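PDB 3WQB: extracellular serine protease from Aeromonas sobria, which cleaves peptide bonds after paired basic residues, Lys-Lys or Lys-Arg, as a calcium-binding serine endopeptidase of the kexin and furin branch of the subtilisins. Local coordinates for residues Ile83-Leu88 with Ser325-Gly330; Gly116-Gly121 with Thr295-Gly300. The protein carries 1 engineered substitution. All coordinates share one frame; numbering follows the deposited sequence.

Contact 1. Residues Ile83-Leu88 with Ser325-Gly330; sequences IAHPDL and SCDYNG. With CA (calcium ion), chain C; CA (calcium ion), chain E.
Two calcium sites of the subtilisin domain are bridged where His85 and Asp87, in the loop between strand 73-77 and helix 115-124, meet Asp327 and Tyr328. His85 is the central piece. Its NE2 donates to the backbone O of Asp327 at 2.8 Å, with an N-H...O angle of 162°; the oxygen lies almost in the imidazole plane and offers a lone pair. On the other ring nitrogen, ND1 accepts the backbone N-H of Asp87 at 2.9 Å, again in plane. Both bonds together fix the rotation of the ring and show why histidine suits the place: one flat group is donor at one end and acceptor at the other. CG stands anti to the backbone N (chi1 -164°), beside the carbonyl carbon.

The rings of His85 and Tyr328 form an offset edge-to-face pair, the imidazole edge turned to the tyrosine face and the planes at 72°. Their closest atoms are His85 CE1 and Tyr328 CE1, 3.7 Å apart. Farther out, Tyr328 OH lies 3.4 Å from CB of Asp87, the ring standing nearly perpendicular to the carboxylate. Asp87 grips one calcium ion with both oxygens, OD1 at 2.4 Å and OD2 at 2.5 Å, and Asn29, Val126, Asn128, Ile130 and Thr132 complete the site. Pro86 CG packs on the Asp327 carboxylate, whose main polar partner is Gly300.

Cys326, tied by a disulfide to Cys301, gives its backbone O to the second calcium ion at 2.4 Å; Asp297, Leu298, Gly300, Met303 and Asn306 complete that site. The Asp87 loop and the Cys326 turn thus each lend one residue to a different calcium site and are joined through His85, within the subtilisin domain of a furin-type protease.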
loop_
_atom_site.group_PDB
_atom_site.type_symbol
_atom_site.label_atom_id
_atom_site.label_comp_id
_atom_site.label_asym_id
_atom_site.label_seq_id
_atom_site.Cartn_x
_atom_site.Cartn_y
_atom_site.Cartn_z
ATOM N N ILE A 83 -6.993 -14.959 -17.731
ATOM C CA ILE A 83 -6.598 -16.306 -17.313
ATOM C C ILE A 83 -6.229 -17.254 -18.456
ATOM O O ILE A 83 -5.571 -18.267 -18.218
ATOM C CB ILE A 83 -7.651 -16.968 -16.384
ATOM C CG1 ILE A 83 -9.037 -17.003 -17.045
ATOM C CG2 ILE A 83 -7.669 -16.278 -15.021
ATOM C CD1 ILE A 83 -9.981 -18.015 -16.425
ATOM N N ALA A 84 -6.640 -16.928 -19.680
ATOM C CA ALA A 84 -6.270 -17.735 -20.839
ATOM C C ALA A 84 -5.002 -17.252 -21.568
ATOM O O ALA A 84 -4.621 -17.827 -22.588
ATOM C CB ALA A 84 -7.440 -17.843 -21.807
ATOM N N HIS A 85 -4.341 -16.214 -21.046
ATOM C CA HIS A 85 -3.069 -15.761 -21.605
ATOM C C HIS A 85 -2.113 -16.937 -21.746
ATOM O O HIS A 85 -1.965 -17.723 -20.804
ATOM C CB HIS A 85 -2.423 -14.724 -20.689
ATOM C CG HIS A 85 -1.325 -13.944 -21.346
ATOM N ND1 HIS A 85 -0.102 -14.492 -21.668
ATOM C CD2 HIS A 85 -1.290 -12.665 -21.782
ATOM C CE1 HIS A 85 0.649 -13.575 -22.250
ATOM N NE2 HIS A 85 -0.046 -12.454 -22.322
ATOM N N PRO A 86 -1.455 -17.067 -22.910
ATOM C CA PRO A 86 -0.600 -18.239 -23.125
ATOM C C PRO A 86 0.585 -18.330 -22.162
ATOM O O PRO A 86 1.102 -19.434 -21.915
ATOM C CB PRO A 86 -0.108 -18.073 -24.574
ATOM C CG PRO A 86 -0.362 -16.655 -24.928
ATOM C CD PRO A 86 -1.548 -16.220 -24.113
ATOM N N ASP A 87 0.984 -17.195 -21.588
ATOM C CA ASP A 87 2.106 -17.180 -20.653
ATOM C C ASP A 87 1.658 -17.095 -19.198
ATOM O O ASP A 87 2.486 -16.882 -18.318
ATOM C CB ASP A 87 3.105 -16.063 -21.005
ATOM C CG ASP A 87 4.557 -16.498 -20.821
ATOM O OD1 ASP A 87 4.826 -17.727 -20.765
ATOM O OD2 ASP A 87 5.445 -15.617 -20.755
ATOM N N LEU A 88 0.356 -17.284 -18.954
ATOM C CA LEU A 88 -0.194 -17.333 -17.589
ATOM C C LEU A 88 -1.028 -18.573 -17.284
ATOM O O LEU A 88 -1.057 -19.037 -16.144
ATOM C CB LEU A 88 -1.042 -16.092 -17.277
ATOM C CG LEU A 88 -0.312 -14.746 -17.304
ATOM C CD1 LEU A 88 -1.308 -13.600 -17.225
ATOM C CD2 LEU A 88 0.713 -14.645 -16.172
ATOM N N SER A 325 1.481 -10.914 -31.588
ATOM C CA SER A 325 0.123 -10.856 -31.053
ATOM C C SER A 325 -0.047 -9.852 -29.917
ATOM O O SER A 325 -1.091 -9.833 -29.275
ATOM C CB SER A 325 -0.346 -12.239 -30.608
ATOM O OG SER A 325 -0.604 -13.055 -31.738
ATOM N N CYS A 326 0.965 -9.014 -29.686
ATOM C CA CYS A 326 0.898 -7.977 -28.639
ATOM C C CYS A 326 0.497 -8.556 -27.277
ATOM O O CYS A 326 -0.364 -7.990 -26.584
ATOM C CB CYS A 326 -0.076 -6.861 -29.038
ATOM S SG CYS A 326 0.297 -6.048 -30.606
ATOM N N ASP A 327 1.108 -9.681 -26.911
ATOM C CA ASP A 327 0.778 -10.372 -25.670
ATOM C C ASP A 327 1.586 -9.867 -24.475
ATOM O O ASP A 327 1.343 -10.309 -23.351
ATOM C CB ASP A 327 1.001 -11.886 -25.804
ATOM C CG ASP A 327 -0.031 -12.578 -26.683
ATOM O OD1 ASP A 327 -1.143 -12.043 -26.898
ATOM O OD2 ASP A 327 0.281 -13.698 -27.138
ATOM N N TYR A 328 2.549 -8.974 -24.725
ATOM C CA TYR A 328 3.459 -8.455 -23.685
ATOM C C TYR A 328 3.520 -6.941 -23.771
ATOM O O TYR A 328 3.212 -6.358 -24.807
ATOM C CB TYR A 328 4.861 -9.106 -23.812
ATOM C CG TYR A 328 4.668 -10.589 -23.864
ATOM C CD1 TYR A 328 4.457 -11.313 -22.698
ATOM C CD2 TYR A 328 4.546 -11.256 -25.089
ATOM C CE1 TYR A 328 4.185 -12.668 -22.728
ATOM C CE2 TYR A 328 4.269 -12.616 -25.138
ATOM C CZ TYR A 328 4.082 -13.316 -23.951
ATOM O OH TYR A 328 3.795 -14.654 -23.970
ATOM N N ASN A 329 3.857 -6.292 -22.665
ATOM C CA ASN A 329 4.036 -4.839 -22.692
ATOM C C ASN A 329 5.313 -4.468 -21.935
ATOM O O ASN A 329 5.842 -5.289 -21.187
ATOM C CB ASN A 329 2.790 -4.090 -22.161
ATOM C CG ASN A 329 2.628 -4.172 -20.636
ATOM O OD1 ASN A 329 3.421 -3.598 -19.884
ATOM N ND2 ASN A 329 1.557 -4.834 -20.185
ATOM N N GLY A 330 5.807 -3.254 -22.157
ATOM C CA GLY A 330 7.026 -2.783 -21.497
ATOM C C GLY A 330 6.803 -1.542 -20.659
ATOM O O GLY A 330 7.760 -0.844 -20.296
HETATM CA CA CA C . 7.216 -17.396 -20.575
HETATM CA CA CA E . -2.184 -6.616 -25.957
#

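Contact 2. Residues Gly116-Gly121 with Thr295-Gly300; sequences GTSVSG and TTDLPG. With CA (calcium ion), chain E.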
loop_
_atom_site.group_PDB
_atom_site.type_symbol
_atom_site.label_atom_id
_atom_site.label_comp_id
_atom_site.label_asym_id
_atom_site.label_seq_id
_atom_site.Cartn_x
_atom_site.Cartn_y
_atom_site.Cartn_z
ATOM N N GLY A 116 -4.050 -5.823 -13.773
ATOM C CA GLY A 116 -3.981 -7.077 -13.026
ATOM C C GLY A 116 -3.219 -8.158 -13.778
ATOM O O GLY A 116 -2.519 -8.973 -13.175
ATOM N N THR A 117 -3.383 -8.184 -15.098
ATOM C CA THR A 117 -2.686 -9.138 -15.945
ATOM C C THR A 117 -1.188 -8.831 -15.968
ATOM O O THR A 117 -0.352 -9.737 -15.900
ATOM C CB THR A 117 -3.320 -9.150 -17.346
ATOM O OG1 THR A 117 -4.692 -9.545 -17.215
ATOM C CG2 THR A 117 -2.604 -10.108 -18.291
ATOM N N SER A 118 -0.854 -7.545 -16.026
ATOM C CA SER A 118 0.547 -7.121 -15.956
ATOM C C SER A 118 1.187 -7.475 -14.605
ATOM O O SER A 118 2.302 -7.984 -14.552
ATOM C CB SER A 118 0.664 -5.623 -16.245
ATOM O OG SER A 118 0.244 -5.307 -17.566
ATOM N N VAL A 119 0.468 -7.190 -13.523
ATOM C CA VAL A 119 0.872 -7.597 -12.170
ATOM C C VAL A 119 1.146 -9.102 -12.105
ATOM O O VAL A 119 2.195 -9.538 -11.610
ATOM C CB VAL A 119 -0.227 -7.191 -11.142
ATOM C CG1 VAL A 119 -0.045 -7.882 -9.794
ATOM C CG2 VAL A 119 -0.244 -5.686 -10.954
ATOM N N SER A 120 0.196 -9.889 -12.619
ATOM C CA SER A 120 0.285 -11.335 -12.557
ATOM C C SER A 120 1.526 -11.893 -13.240
ATOM O O SER A 120 2.160 -12.807 -12.714
ATOM C CB SER A 120 -0.984 -11.983 -13.117
ATOM O OG SER A 120 -2.094 -11.620 -12.314
ATOM N N GLY A 121 1.888 -11.321 -14.386
ATOM C CA GLY A 121 3.064 -11.768 -15.121
ATOM C C GLY A 121 4.371 -11.505 -14.394
ATOM O O GLY A 121 5.299 -12.307 -14.474
ATOM N N THR A 295 6.332 -7.400 -19.122
ATOM C CA THR A 295 5.436 -8.366 -18.506
ATOM C C THR A 295 4.325 -8.798 -19.469
ATOM O O THR A 295 4.297 -8.380 -20.629
ATOM C CB THR A 295 4.828 -7.775 -17.203
ATOM O OG1 THR A 295 4.109 -8.791 -16.495
ATOM C CG2 THR A 295 3.913 -6.589 -17.496
ATOM N N THR A 296 3.420 -9.631 -18.976
ATOM C CA THR A 296 2.274 -10.082 -19.735
ATOM C C THR A 296 1.212 -8.992 -19.854
ATOM O O THR A 296 0.801 -8.385 -18.862
ATOM C CB THR A 296 1.655 -11.321 -19.074
ATOM O OG1 THR A 296 1.454 -11.064 -17.678
ATOM C CG2 THR A 296 2.578 -12.526 -19.203
ATOM N N ASP A 297 0.754 -8.771 -21.082
ATOM C CA ASP A 297 -0.306 -7.825 -21.387
ATOM C C ASP A 297 -1.610 -8.575 -21.608
ATOM O O ASP A 297 -1.610 -9.801 -21.712
ATOM C CB ASP A 297 0.065 -7.080 -22.671
ATOM C CG ASP A 297 -0.753 -5.826 -22.877
ATOM O OD1 ASP A 297 -1.000 -5.114 -21.878
ATOM O OD2 ASP A 297 -1.154 -5.558 -24.032
ATOM N N LEU A 298 -2.726 -7.850 -21.679
ATOM C CA LEU A 298 -3.933 -8.465 -22.223
ATOM C C LEU A 298 -3.622 -8.991 -23.627
ATOM O O LEU A 298 -2.974 -8.298 -24.413
ATOM C CB LEU A 298 -5.092 -7.479 -22.280
ATOM C CG LEU A 298 -5.554 -6.874 -20.956
ATOM C CD1 LEU A 298 -6.771 -5.988 -21.171
ATOM C CD2 LEU A 298 -5.862 -7.956 -19.944
ATOM N N PRO A 299 -4.049 -10.231 -23.936
ATOM C CA PRO A 299 -3.643 -10.808 -25.225
ATOM C C PRO A 299 -4.245 -10.091 -26.437
ATOM O O PRO A 299 -5.367 -9.584 -26.371
ATOM C CB PRO A 299 -4.143 -12.255 -25.147
ATOM C CG PRO A 299 -5.143 -12.290 -24.040
ATOM C CD PRO A 299 -4.814 -11.181 -23.106
ATOM N N GLY A 300 -3.485 -10.046 -27.525
ATOM C CA GLY A 300 -3.973 -9.475 -28.772
ATOM C C GLY A 300 -3.604 -8.017 -28.927
ATOM O O GLY A 300 -3.332 -7.318 -27.949
HETATM CA CA CA E . -2.184 -6.616 -25.957
#
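Thr295 and Thr296 turn their hydroxyls onto successive carbonyls of helix 115-124. Thr295 OG1, anti to its backbone N (chi1 -171°), donates to Ser118 O at 2.8 Å, in the carbonyl plane and on a lone pair. Thr296 uses a different rotamer: OG1 sits between backbone N and carbonyl carbon (chi1 50°) and donates to Thr117 O at 2.9 Å from above the carbonyl plane. Gly121 N, the ordinary helix donor, reaches that oxygen from the opposite face, so two bonds grip it. Threonine suits position 295 doubly, since its methyl CG2 also packs on Ser118 CB.

Gly121 lets the strand come this close: its CA is 3.1 Å from Thr296 OG1, and a CB would run into both threonine hydroxyls. The helix is the one that begins at His115, predicted to be the charge-relay histidine of the subtilisin fold, and strand 293-296 lies across its flank. Ser118 CA also makes a C-H...O contact with Thr296 O, at 3.2 Å.

Farther along, Thr117 OG1, hydrogen-bonded to Ala82, meets Leu298 CD2 at 3.4 Å. Beyond, Asp297 OD2, Leu298 O and Gly300 O bind calcium with Met303, Asn306 and Cys326, while Asp297 OD1 accepts from Tyr305 N.

The centres of contacts 1 and 2 lie about 6 Å apart, both within the subtilisin domain. Along the chain the order is 83-88, 116-121, 295-300, 325-330, so the first and last segments pair around the middle two. Strands 293-296 and 328-329 form a two-stranded antiparallel sheet that joins the contacts, with a probable hydrogen bond from Asn329 N to Thr295 O. Just beyond the strands, Asp327 O accepts from both His85 NE2 and, probably, Asp297 N, extending the pairing. Residues 295-300 and 325-330 also supply ligands to one calcium ion, which probably helps hold the turns flanking this small sheet, beside the helix that begins at the predicted catalytic His115.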